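Local coordinates for 'Carboxyl esterase 2 (Tuber melanosporum Mel28, PDB 5MIF), which probably hydrolyses carboxylic esters, as a fungal alpha/beta hydrolase that resembles archaeal carboxylesterases, at residues Leu109-Tyr114 with Gly140-Phe145; Phe213-Tyr218 with Glu278-Val283; Pro237-Asp242 with Thr315-Ala320. All coordinates share one frame; numbering follows the deposited sequence.

In the fold
Contacts 1 and 2 are two pairs of parallel strands in the same mixed sheet, their centres about 16 Å apart with strand 184-189 between them; they touch where Tyr114 OH packs 3.8 Å from Ile217 CD1. Contact 3 lies off the C-terminal ends of these strands, its centre about 17 Å from that of contact 2 and about 26 Å from that of contact 1. Tyr218 joins contact 2 to contact 3, its OH 2.9 Å from Ala320 N in a probable hydrogen bond. His317 of contact 3, with Ser190 and Asp287, is arranged like a Ser-His-Asp triad; Tyr218 touches this probable active site, and Tyr114 lies near it.

Contact 1. Residues Leu109-Tyr114 with Gly140-Phe145; sequences LPVIAY and GAAVFF
Four backbone hydrogen bonds zip Pro110-Tyr114 to Ala142-Phe144 in parallel: Ala142 N to Pro110 O, Ile112 N to Ala142 O (2.7 Å), Phe144 N to Ile112 O (2.7 Å) and Tyr114 N to Phe144 O. Three of the carbonyls also take a CA-H, as when Val111 CA sits 3.3 Å from Ala142 O, which adds a weak contact beside each N-H bond. The strands are the two legs of a beta-alpha-beta crossover, strand 109-115, helix 129-139 and strand 142-147, within the alpha/beta hydrolase sheet; Gly140, at positive phi, is the first residue past the helix, just before the second strand. Apolar contacts flank the backbone on both faces. Under helix 158-173, Val111 and Phe144 point the same way side by side, CG2 of Val111 3.8 Å from Phe144 CB, while the Phe144 ring presents its edge to Ala113 CB, 4.2 Å from CD2. Against helix 129-139, Val143 CG1 meets Tyr114 CB at 4.1 Å. CG of Tyr114 is anti to the backbone N (chi1 -164°), which carries the ring forward to meet the Phe145 side chain obliquely, Tyr114 CD2 4.1 Å from Phe145 CE2. The Tyr114 hydroxyl is hydrogen-bonded to Asp189 OD1.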
ATOM      1  N   LEU A 109       0.873 -21.272 -16.887  1.00 47.98           N
ATOM      2  CA  LEU A 109       0.810 -20.419 -15.715  1.00 46.33           C
ATOM      3  C   LEU A 109       1.756 -19.238 -15.860  1.00 46.59           C
ATOM      4  O   LEU A 109       2.838 -19.379 -16.423  1.00 44.28           O
ATOM      5  CB  LEU A 109       1.162 -21.209 -14.467  1.00 47.31           C
ATOM      6  CG  LEU A 109       0.059 -22.152 -14.027  1.00 48.22           C
ATOM      7  CD1 LEU A 109       0.578 -23.087 -12.936  1.00 45.99           C
ATOM      8  CD2 LEU A 109      -1.102 -21.335 -13.541  1.00 45.26           C
ATOM      9  N   PRO A 110       1.341 -18.056 -15.374  1.00 46.05           N
ATOM     10  CA  PRO A 110       2.309 -16.968 -15.227  1.00 44.75           C
ATOM     11  C   PRO A 110       3.354 -17.400 -14.200  1.00 45.26           C
ATOM     12  O   PRO A 110       3.025 -18.247 -13.359  1.00 40.01           O
ATOM     13  CB  PRO A 110       1.470 -15.800 -14.698  1.00 47.16           C
ATOM     14  CG  PRO A 110       0.041 -16.214 -14.867  1.00 45.86           C
ATOM     15  CD  PRO A 110       0.024 -17.701 -14.822  1.00 46.21           C
ATOM     16  N   VAL A 111       4.548 -16.816 -14.216  1.00 41.29           N
ATOM     17  CA  VAL A 111       5.582 -17.267 -13.286  1.00 41.24           C
ATOM     18  C   VAL A 111       6.336 -16.108 -12.668  1.00 39.67           C
ATOM     19  O   VAL A 111       6.727 -15.161 -13.348  1.00 39.63           O
ATOM     20  CB  VAL A 111       6.583 -18.220 -13.975  1.00 37.64           C
ATOM     21  CG1 VAL A 111       7.187 -17.574 -15.211  1.00 38.14           C
ATOM     22  CG2 VAL A 111       7.674 -18.667 -12.987  1.00 38.23           C
ATOM     23  N   ILE A 112       6.513 -16.175 -11.356  1.00 40.01           N
ATOM     24  CA  ILE A 112       7.295 -15.171 -10.656  1.00 34.91           C
ATOM     25  C   ILE A 112       8.683 -15.730 -10.318  1.00 39.54           C
ATOM     26  O   ILE A 112       8.797 -16.664  -9.512  1.00 34.80           O
ATOM     27  CB  ILE A 112       6.599 -14.716  -9.356  1.00 35.62           C
ATOM     28  CG1 ILE A 112       5.179 -14.201  -9.651  1.00 36.77           C
ATOM     29  CG2 ILE A 112       7.461 -13.676  -8.637  1.00 34.79           C
ATOM     30  CD1 ILE A 112       4.304 -14.079  -8.420  1.00 33.57           C
ATOM     31  N   ALA A 113       9.727 -15.164 -10.925  1.00 37.36           N
ATOM     32  CA  ALA A 113      11.092 -15.490 -10.514  1.00 36.66           C
ATOM     33  C   ALA A 113      11.337 -14.751  -9.210  1.00 38.21           C
ATOM     34  O   ALA A 113      11.283 -13.517  -9.176  1.00 35.49           O
ATOM     35  CB  ALA A 113      12.110 -15.079 -11.573  1.00 33.16           C
ATOM     36  N   TYR A 114      11.564 -15.490  -8.125  1.00 35.66           N
ATOM     37  CA  TYR A 114      11.723 -14.847  -6.829  1.00 28.61           C
ATOM     38  C   TYR A 114      13.157 -14.985  -6.271  1.00 35.39           C
ATOM     39  O   TYR A 114      13.725 -16.070  -6.253  1.00 34.10           O
ATOM     40  CB  TYR A 114      10.701 -15.384  -5.804  1.00 32.81           C
ATOM     41  CG  TYR A 114      10.631 -14.439  -4.619  1.00 37.63           C
ATOM     42  CD1 TYR A 114       9.810 -13.317  -4.655  1.00 32.10           C
ATOM     43  CD2 TYR A 114      11.470 -14.608  -3.514  1.00 33.66           C
ATOM     44  CE1 TYR A 114       9.780 -12.418  -3.616  1.00 33.07           C
ATOM     45  CE2 TYR A 114      11.445 -13.713  -2.466  1.00 35.93           C
ATOM     46  CZ  TYR A 114      10.594 -12.616  -2.525  1.00 35.00           C
ATOM     47  OH  TYR A 114      10.567 -11.718  -1.489  1.00 34.97           O
ATOM     48  N   GLY A 140      -1.924 -16.479  -7.916  1.00 41.31           N
ATOM     49  CA  GLY A 140      -2.340 -17.554  -8.804  1.00 40.95           C
ATOM     50  C   GLY A 140      -1.251 -17.947  -9.794  1.00 44.75           C
ATOM     51  O   GLY A 140      -1.476 -18.756 -10.694  1.00 47.35           O
ATOM     52  N   ALA A 141      -0.056 -17.392  -9.615  1.00 42.83           N
ATOM     53  CA  ALA A 141       1.055 -17.686 -10.507  1.00 41.74           C
ATOM     54  C   ALA A 141       1.977 -18.752  -9.920  1.00 40.72           C
ATOM     55  O   ALA A 141       1.963 -19.015  -8.710  1.00 36.63           O
ATOM     56  CB  ALA A 141       1.854 -16.421 -10.807  1.00 36.98           C
ATOM     57  N   ALA A 142       2.790 -19.339 -10.791  1.00 40.00           N
ATOM     58  CA  ALA A 142       3.897 -20.180 -10.352  1.00 42.26           C
ATOM     59  C   ALA A 142       5.000 -19.302  -9.761  1.00 43.93           C
ATOM     60  O   ALA A 142       5.127 -18.122 -10.124  1.00 38.21           O
ATOM     61  CB  ALA A 142       4.438 -21.003 -11.508  1.00 39.94           C
ATOM     62  N   VAL A 143       5.804 -19.886  -8.866  1.00 42.73           N
ATOM     63  CA  VAL A 143       6.956 -19.191  -8.289  1.00 36.89           C
ATOM     64  C   VAL A 143       8.232 -19.977  -8.618  1.00 41.96           C
ATOM     65  O   VAL A 143       8.340 -21.173  -8.322  1.00 38.26           O
ATOM     66  CB  VAL A 143       6.831 -19.028  -6.763  1.00 37.86           C
ATOM     67  CG1 VAL A 143       8.154 -18.520  -6.169  1.00 35.68           C
ATOM     68  CG2 VAL A 143       5.686 -18.080  -6.414  1.00 39.72           C
ATOM     69  N   PHE A 144       9.170 -19.290  -9.264  1.00 36.11           N
ATOM     70  CA  PHE A 144      10.473 -19.829  -9.627  1.00 36.45           C
ATOM     71  C   PHE A 144      11.445 -19.289  -8.597  1.00 38.21           C
ATOM     72  O   PHE A 144      11.925 -18.155  -8.700  1.00 37.71           O
ATOM     73  CB  PHE A 144      10.829 -19.404 -11.061  1.00 36.73           C
ATOM     74  CG  PHE A 144      12.142 -19.935 -11.578  1.00 38.75           C
ATOM     75  CD1 PHE A 144      12.277 -21.264 -11.954  1.00 38.25           C
ATOM     76  CD2 PHE A 144      13.215 -19.082 -11.766  1.00 35.92           C
ATOM     77  CE1 PHE A 144      13.478 -21.740 -12.460  1.00 37.17           C
ATOM     78  CE2 PHE A 144      14.414 -19.550 -12.273  1.00 38.65           C
ATOM     79  CZ  PHE A 144      14.550 -20.883 -12.615  1.00 36.79           C
ATOM     80  N   PHE A 145      11.689 -20.089  -7.566  1.00 35.22           N
ATOM     81  CA  PHE A 145      12.465 -19.647  -6.413  1.00 35.21           C
ATOM     82  C   PHE A 145      13.934 -20.057  -6.590  1.00 42.06           C
ATOM     83  O   PHE A 145      14.264 -21.252  -6.585  1.00 40.76           O
ATOM     84  CB  PHE A 145      11.870 -20.250  -5.138  1.00 38.45           C
ATOM     85  CG  PHE A 145      12.499 -19.760  -3.868  1.00 36.22           C
ATOM     86  CD1 PHE A 145      13.618 -20.400  -3.339  1.00 37.95           C
ATOM     87  CD2 PHE A 145      11.960 -18.696  -3.186  1.00 35.82           C
ATOM     88  CE1 PHE A 145      14.198 -19.964  -2.152  1.00 37.20           C
ATOM     89  CE2 PHE A 145      12.534 -18.244  -1.994  1.00 40.29           C
ATOM     90  CZ  PHE A 145      13.653 -18.886  -1.471  1.00 36.12           C
TER

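Contact 2. Residues Phe213-Tyr218 with Glu278-Val283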
ATOM      1  N   PHE A 213       6.645  -7.267 -14.857  1.00 38.41           N
ATOM      2  CA  PHE A 213       6.378  -6.574 -13.613  1.00 38.36           C
ATOM      3  C   PHE A 213       7.388  -6.991 -12.550  1.00 38.53           C
ATOM      4  O   PHE A 213       7.761  -8.159 -12.465  1.00 37.35           O
ATOM      5  CB  PHE A 213       4.938  -6.856 -13.160  1.00 35.95           C
ATOM      6  CG  PHE A 213       4.515  -6.063 -11.969  1.00 35.09           C
ATOM      7  CD1 PHE A 213       4.452  -4.680 -12.026  1.00 39.23           C
ATOM      8  CD2 PHE A 213       4.133  -6.703 -10.799  1.00 41.18           C
ATOM      9  CE1 PHE A 213       4.055  -3.940 -10.926  1.00 40.80           C
ATOM     10  CE2 PHE A 213       3.720  -5.974  -9.690  1.00 38.58           C
ATOM     11  CZ  PHE A 213       3.691  -4.579  -9.753  1.00 37.15           C
ATOM     12  N   GLN A 214       7.833  -6.029 -11.749  1.00 38.22           N
ATOM     13  CA  GLN A 214       8.858  -6.290 -10.743  1.00 36.79           C
ATOM     14  C   GLN A 214       8.417  -5.730  -9.405  1.00 36.41           C
ATOM     15  O   GLN A 214       7.939  -4.594  -9.333  1.00 36.76           O
ATOM     16  CB  GLN A 214      10.210  -5.674 -11.173  1.00 37.11           C
ATOM     17  CG  GLN A 214      11.303  -5.668 -10.089  1.00 35.70           C
ATOM     18  CD  GLN A 214      12.646  -5.136 -10.593  1.00 40.89           C
ATOM     19  OE1 GLN A 214      13.660  -5.847 -10.574  1.00 37.90           O
ATOM     20  NE2 GLN A 214      12.661  -3.870 -11.030  1.00 38.28           N
ATOM     21  N   VAL A 215       8.554  -6.530  -8.350  1.00 34.17           N
ATOM     22  CA  VAL A 215       8.284  -6.050  -7.004  1.00 31.62           C
ATOM     23  C   VAL A 215       9.569  -6.077  -6.147  1.00 33.83           C
ATOM     24  O   VAL A 215      10.240  -7.104  -6.045  1.00 35.74           O
ATOM     25  CB  VAL A 215       7.190  -6.871  -6.308  1.00 31.46           C
ATOM     26  CG1 VAL A 215       7.001  -6.338  -4.912  1.00 32.09           C
ATOM     27  CG2 VAL A 215       5.840  -6.776  -7.070  1.00 31.30           C
ATOM     28  N   LEU A 216       9.923  -4.932  -5.578  1.00 33.03           N
ATOM     29  CA  LEU A 216      11.070  -4.826  -4.684  1.00 36.83           C
ATOM     30  C   LEU A 216      10.555  -4.509  -3.278  1.00 38.26           C
ATOM     31  O   LEU A 216       9.864  -3.514  -3.066  1.00 37.63           O
ATOM     32  CB  LEU A 216      12.068  -3.750  -5.164  1.00 32.41           C
ATOM     33  CG  LEU A 216      12.582  -3.862  -6.616  1.00 34.32           C
ATOM     34  CD1 LEU A 216      13.447  -2.681  -6.993  1.00 39.12           C
ATOM     35  CD2 LEU A 216      13.359  -5.162  -6.849  1.00 36.30           C
ATOM     36  N   ILE A 217      10.856  -5.390  -2.329  1.00 37.13           N
ATOM     37  CA  ILE A 217      10.399  -5.241  -0.953  1.00 35.61           C
ATOM     38  C   ILE A 217      11.590  -4.800  -0.082  1.00 40.28           C
ATOM     39  O   ILE A 217      12.542  -5.557   0.047  1.00 40.67           O
ATOM     40  CB  ILE A 217       9.807  -6.581  -0.427  1.00 35.95           C
ATOM     41  CG1 ILE A 217       8.836  -7.183  -1.437  1.00 36.39           C
ATOM     42  CG2 ILE A 217       9.132  -6.412   0.924  1.00 38.60           C
ATOM     43  CD1 ILE A 217       8.403  -8.605  -1.069  1.00 34.62           C
ATOM     44  N   TYR A 218      11.520  -3.601   0.508  1.00 37.09           N
ATOM     45  CA  TYR A 218      12.629  -2.962   1.248  1.00 37.28           C
ATOM     46  C   TYR A 218      13.988  -3.345   0.670  1.00 40.95           C
ATOM     47  O   TYR A 218      14.823  -3.939   1.358  1.00 42.81           O
ATOM     48  CB  TYR A 218      12.589  -3.259   2.768  1.00 36.91           C
ATOM     49  CG  TYR A 218      12.034  -4.608   3.182  1.00 43.31           C
ATOM     50  CD1 TYR A 218      12.776  -5.781   3.016  1.00 37.82           C
ATOM     51  CD2 TYR A 218      10.772  -4.704   3.766  1.00 42.07           C
ATOM     52  CE1 TYR A 218      12.262  -7.003   3.398  1.00 35.24           C
ATOM     53  CE2 TYR A 218      10.257  -5.928   4.166  1.00 40.82           C
ATOM     54  CZ  TYR A 218      11.001  -7.065   3.973  1.00 39.69           C
ATOM     55  OH  TYR A 218      10.470  -8.266   4.357  1.00 40.15           O
ATOM     56  N   GLU A 278       8.079  -2.024 -15.304  1.00 41.05           N
ATOM     57  CA  GLU A 278       7.272  -1.347 -14.310  1.00 42.62           C
ATOM     58  C   GLU A 278       7.433  -2.048 -12.963  1.00 38.30           C
ATOM     59  O   GLU A 278       7.453  -3.282 -12.862  1.00 37.25           O
ATOM     60  CB  GLU A 278       5.814  -1.197 -14.738  1.00 44.63           C
ATOM     61  CG  GLU A 278       4.893  -2.339 -14.591  1.00 49.00           C
ATOM     62  CD  GLU A 278       3.447  -1.854 -14.699  1.00 54.39           C
ATOM     63  OE1 GLU A 278       3.173  -0.718 -14.253  1.00 58.83           O
ATOM     64  OE2 GLU A 278       2.600  -2.586 -15.245  1.00 51.84           O
ATOM     65  N   THR A 279       7.598  -1.224 -11.939  1.00 38.73           N
ATOM     66  CA  THR A 279       8.058  -1.681 -10.651  1.00 40.02           C
ATOM     67  C   THR A 279       7.211  -1.158  -9.492  1.00 41.56           C
ATOM     68  O   THR A 279       6.849   0.022  -9.449  1.00 42.80           O
ATOM     69  CB  THR A 279       9.518  -1.241 -10.458  1.00 36.11           C
ATOM     70  OG1 THR A 279      10.338  -1.913 -11.425  1.00 36.72           O
ATOM     71  CG2 THR A 279       9.992  -1.519  -9.055  1.00 37.22           C
ATOM     72  N   LEU A 280       6.882  -2.049  -8.565  1.00 37.99           N
ATOM     73  CA  LEU A 280       6.269  -1.658  -7.301  1.00 37.19           C
ATOM     74  C   LEU A 280       7.291  -1.803  -6.167  1.00 39.67           C
ATOM     75  O   LEU A 280       7.858  -2.884  -5.962  1.00 36.22           O
ATOM     76  CB  LEU A 280       5.027  -2.511  -7.015  1.00 35.28           C
ATOM     77  CG  LEU A 280       4.485  -2.464  -5.584  1.00 34.29           C
ATOM     78  CD1 LEU A 280       3.924  -1.082  -5.234  1.00 35.64           C
ATOM     79  CD2 LEU A 280       3.424  -3.518  -5.392  1.00 34.20           C
ATOM     80  N   ILE A 281       7.521  -0.721  -5.431  1.00 39.49           N
ATOM     81  CA  ILE A 281       8.425  -0.759  -4.287  1.00 37.76           C
ATOM     82  C   ILE A 281       7.679  -0.552  -2.980  1.00 38.74           C
ATOM     83  O   ILE A 281       6.921   0.405  -2.823  1.00 43.63           O
ATOM     84  CB  ILE A 281       9.534   0.297  -4.421  1.00 40.05           C
ATOM     85  CG1 ILE A 281      10.334   0.033  -5.697  1.00 36.10           C
ATOM     86  CG2 ILE A 281      10.434   0.299  -3.175  1.00 37.12           C
ATOM     87  CD1 ILE A 281      11.331   1.126  -6.043  1.00 40.41           C
ATOM     88  N   VAL A 282       7.885  -1.468  -2.046  1.00 33.01           N
ATOM     89  CA  VAL A 282       7.264  -1.385  -0.734  1.00 37.91           C
ATOM     90  C   VAL A 282       8.374  -1.286   0.309  1.00 35.75           C
ATOM     91  O   VAL A 282       9.309  -2.076   0.280  1.00 39.41           O
ATOM     92  CB  VAL A 282       6.368  -2.617  -0.475  1.00 38.65           C
ATOM     93  CG1 VAL A 282       5.765  -2.557   0.902  1.00 43.18           C
ATOM     94  CG2 VAL A 282       5.270  -2.699  -1.539  1.00 38.01           C
ATOM     95  N   VAL A 283       8.292  -0.318   1.216  1.00 38.29           N
ATOM     96  CA  VAL A 283       9.329  -0.164   2.247  1.00 41.77           C
ATOM     97  C   VAL A 283       8.715  -0.140   3.646  1.00 43.22           C
ATOM     98  O   VAL A 283       7.537   0.193   3.815  1.00 41.31           O
ATOM     99  CB  VAL A 283      10.174   1.125   2.050  1.00 38.25           C
ATOM    100  CG1 VAL A 283      10.985   1.051   0.752  1.00 38.40           C
ATOM    101  CG2 VAL A 283       9.282   2.379   2.102  1.00 38.06           C
TER
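Gln214 N bonds to Glu278 O, the first of five hydrogen bonds that run between two nearly parallel strand segments, axes 4.7 Å apart and 13° from parallel. Leu280 N then reaches Gln214 O, Leu216 N reaches Leu280 O and Val282 N reaches Leu216 O (3.0 Å); Tyr218 N closes the series on Val282 O at 2.7 Å. All five donors lie nearly along the C=O axis of their acceptors. These are neighbouring parallel strands of the alpha/beta hydrolase sheet, between strands 184-189 and 307-312. Phe213 has CG anti to the backbone N (chi1 -173°), and its ring reaches toward the neighbouring strand: CZ packs 3.7 Å from Leu280 CB, and CD1 takes Glu278 CG at the ring edge, in plane, at 3.5 Å. The Glu278 carboxylate stands almost perpendicular to that ring (86°). On the other face Gln214 and Thr279 lie side by side, while Thr279 OG1 is hydrogen-bonded to Pro277 O. Further along that face, which helix 290-302 covers, Leu216 CB rests 4.2 Å from Ile281 CG1 and Leu216 CD1 4.2 Å from Thr279 CG2. Helix 329-345 covers Phe213, Val215 and Ile217.

Contact 3. Residues Pro237-Asp242 with Thr315-Ala320; sequences PGLTTD and TIHGFA
Leu239 lays its CD2 methyl over the centre of one face of the His317 imidazole, 3.6 Å from the ring centroid and 13° off the ring normal, a CH-pi contact. The two side chains cross at a slant and also meet at their bases, Leu239 CB lying 3.6 Å from His317 CB. CG of His317 is anti to the backbone N (chi1 -161°), which turns one face of the ring to Leu239 CD2. Its NE2 is hydrogen-bonded to Ser190 OG and its ND1 to Asp287 OD2, an arrangement consistent with the catalytic triad of an alpha/beta hydrolase; Leu239 then covers one face of the probable catalytic histidine and also touches Asp287. An alanine in place of His317 would probably leave Ser190 and Asp287 without the imidazole that links them, and Leu239 CD2 without the ring face it rests on.

Pro237 and Ile316 meet at about a right angle, CG of the proline 4.2 Å from CG2 of the isoleucine. With Ile316 CG1 between backbone N and carbonyl carbon (chi1 62°), CD1 reaches Gly238 CA at 3.8 Å, where a CB would clash with CD1; the backbone angles of Gly238 by themselves also call for glycine. No direct hydrogen bond joins the segments. One water instead donates to Pro237 O (2.8 Å) and accepts from His317 N (2.9 Å), and a second donates to Gly238 O (2.6 Å) and to His317 O (2.9 Å).

The type II turn Ile316-Phe319 carries the histidine. Pro237 and Ile316 both pack on Leu35 and helix 37-47, Thr240 is the N-cap of helix 241-251, and beyond the turn Phe319 lies between strand 279-284 and helix 329-345.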
ATOM      1  N   PRO A 237      14.897  -1.518  15.507  1.00 62.28           N
ATOM      2  CA  PRO A 237      14.775  -2.985  15.535  1.00 55.92           C
ATOM      3  C   PRO A 237      14.602  -3.637  14.163  1.00 54.59           C
ATOM      4  O   PRO A 237      14.198  -2.980  13.210  1.00 59.26           O
ATOM      5  CB  PRO A 237      13.526  -3.215  16.396  1.00 55.28           C
ATOM      6  CG  PRO A 237      12.761  -1.930  16.332  1.00 57.65           C
ATOM      7  CD  PRO A 237      13.776  -0.843  16.186  1.00 56.44           C
ATOM      8  N   GLY A 238      14.921  -4.925  14.074  1.00 57.21           N
ATOM      9  CA  GLY A 238      14.722  -5.681  12.849  1.00 58.03           C
ATOM     10  C   GLY A 238      15.927  -5.722  11.926  1.00 57.96           C
ATOM     11  O   GLY A 238      16.161  -6.720  11.246  1.00 61.17           O
ATOM     12  N   LEU A 239      16.684  -4.630  11.899  1.00 56.11           N
ATOM     13  CA  LEU A 239      17.865  -4.514  11.058  1.00 54.32           C
ATOM     14  C   LEU A 239      18.747  -3.388  11.579  1.00 56.58           C
ATOM     15  O   LEU A 239      18.316  -2.242  11.649  1.00 57.01           O
ATOM     16  CB  LEU A 239      17.481  -4.232   9.605  1.00 52.83           C
ATOM     17  CG  LEU A 239      18.651  -3.896   8.671  1.00 53.38           C
ATOM     18  CD1 LEU A 239      19.567  -5.099   8.534  1.00 52.26           C
ATOM     19  CD2 LEU A 239      18.186  -3.379   7.296  1.00 49.90           C
ATOM     20  N   THR A 240      19.996  -3.706  11.905  1.00 59.04           N
ATOM     21  CA  THR A 240      20.906  -2.704  12.447  1.00 62.89           C
ATOM     22  C   THR A 240      21.963  -2.323  11.423  1.00 59.49           C
ATOM     23  O   THR A 240      22.209  -3.063  10.472  1.00 60.05           O
ATOM     24  CB  THR A 240      21.608  -3.207  13.718  1.00 63.79           C
ATOM     25  OG1 THR A 240      22.678  -4.092  13.355  1.00 63.85           O
ATOM     26  CG2 THR A 240      20.615  -3.935  14.619  1.00 58.96           C
ATOM     27  N   THR A 241      22.597  -1.176  11.624  1.00 58.94           N
ATOM     28  CA  THR A 241      23.643  -0.732  10.721  1.00 63.01           C
ATOM     29  C   THR A 241      24.834  -1.693  10.761  1.00 64.31           C
ATOM     30  O   THR A 241      25.540  -1.848   9.772  1.00 62.69           O
ATOM     31  CB  THR A 241      24.114   0.694  11.054  1.00 67.12           C
ATOM     32  OG1 THR A 241      24.221   0.842  12.477  1.00 70.41           O
ATOM     33  CG2 THR A 241      23.130   1.721  10.512  1.00 66.56           C
ATOM     34  N   ASP A 242      25.055  -2.336  11.904  1.00 60.77           N
ATOM     35  CA  ASP A 242      26.135  -3.309  12.024  1.00 63.71           C
ATOM     36  C   ASP A 242      25.875  -4.562  11.202  1.00 63.41           C
ATOM     37  O   ASP A 242      26.788  -5.102  10.576  1.00 62.49           O
ATOM     38  CB  ASP A 242      26.368  -3.687  13.487  1.00 63.60           C
ATOM     39  CG  ASP A 242      27.070  -2.588  14.263  1.00 70.90           C
ATOM     40  OD1 ASP A 242      27.571  -1.631  13.626  1.00 67.18           O
ATOM     41  OD2 ASP A 242      27.138  -2.695  15.507  1.00 73.97           O
ATOM     42  N   THR A 315       6.051  -0.544  10.985  1.00 44.94           N
ATOM     43  CA  THR A 315       6.664  -1.857  10.835  1.00 43.61           C
ATOM     44  C   THR A 315       8.139  -1.723  10.492  1.00 42.19           C
ATOM     45  O   THR A 315       8.641  -0.617  10.296  1.00 44.81           O
ATOM     46  CB  THR A 315       5.944  -2.708   9.776  1.00 44.00           C
ATOM     47  OG1 THR A 315       6.398  -4.070   9.865  1.00 46.52           O
ATOM     48  CG2 THR A 315       6.197  -2.166   8.386  1.00 39.11           C
ATOM     49  N   ILE A 316       8.827  -2.863  10.439  1.00 47.83           N
ATOM     50  CA  ILE A 316      10.284  -2.909  10.354  1.00 44.13           C
ATOM     51  C   ILE A 316      10.767  -3.814   9.232  1.00 44.88           C
ATOM     52  O   ILE A 316       9.980  -4.546   8.631  1.00 44.12           O
ATOM     53  CB  ILE A 316      10.898  -3.418  11.677  1.00 46.18           C
ATOM     54  CG1 ILE A 316      10.416  -4.845  11.964  1.00 41.44           C
ATOM     55  CG2 ILE A 316      10.577  -2.457  12.826  1.00 45.85           C
ATOM     56  CD1 ILE A 316      10.942  -5.425  13.246  1.00 45.86           C
ATOM     57  N   HIS A 317      12.071  -3.770   8.973  1.00 42.44           N
ATOM     58  CA  HIS A 317      12.704  -4.614   7.967  1.00 41.81           C
ATOM     59  C   HIS A 317      12.350  -6.090   8.185  1.00 45.14           C
ATOM     60  O   HIS A 317      12.331  -6.571   9.324  1.00 45.27           O
ATOM     61  CB  HIS A 317      14.222  -4.417   7.992  1.00 40.25           C
ATOM     62  CG  HIS A 317      14.913  -4.865   6.742  1.00 39.32           C
ATOM     63  ND1 HIS A 317      15.089  -4.038   5.653  1.00 40.64           N
ATOM     64  CD2 HIS A 317      15.459  -6.057   6.401  1.00 39.24           C
ATOM     65  CE1 HIS A 317      15.726  -4.695   4.702  1.00 34.17           C
ATOM     66  NE2 HIS A 317      15.968  -5.920   5.132  1.00 43.19           N
ATOM     67  N   GLY A 318      12.032  -6.794   7.105  1.00 39.99           N
ATOM     68  CA  GLY A 318      11.732  -8.209   7.195  1.00 41.51           C
ATOM     69  C   GLY A 318      10.254  -8.555   7.311  1.00 43.11           C
ATOM     70  O   GLY A 318       9.912  -9.738   7.359  1.00 42.00           O
ATOM     71  N   PHE A 319       9.370  -7.556   7.322  1.00 42.60           N
ATOM     72  CA  PHE A 319       7.963  -7.853   7.622  1.00 42.34           C
ATOM     73  C   PHE A 319       7.311  -8.801   6.618  1.00 43.25           C
ATOM     74  O   PHE A 319       6.340  -9.475   6.945  1.00 46.48           O
ATOM     75  CB  PHE A 319       7.119  -6.565   7.749  1.00 41.73           C
ATOM     76  CG  PHE A 319       6.908  -5.792   6.457  1.00 43.80           C
ATOM     77  CD1 PHE A 319       6.028  -6.245   5.474  1.00 43.66           C
ATOM     78  CD2 PHE A 319       7.509  -4.556   6.280  1.00 41.10           C
ATOM     79  CE1 PHE A 319       5.820  -5.513   4.317  1.00 43.70           C
ATOM     80  CE2 PHE A 319       7.298  -3.806   5.128  1.00 39.37           C
ATOM     81  CZ  PHE A 319       6.457  -4.283   4.142  1.00 41.63           C
ATOM     82  N   ALA A 320       7.853  -8.878   5.409  1.00 40.17           N
ATOM     83  CA  ALA A 320       7.245  -9.697   4.371  1.00 40.20           C
ATOM     84  C   ALA A 320       7.587 -11.187   4.480  1.00 44.42           C
ATOM     85  O   ALA A 320       6.876 -12.013   3.915  1.00 42.68           O
ATOM     86  CB  ALA A 320       7.639  -9.169   2.989  1.00 40.54           C
TER
HETATM   87  O   HOH W   1      13.988  -2.273  10.537  1.00 47.03           O
HETATM   88  O   HOH W   2      14.213  -8.324  10.630  1.00 55.51           O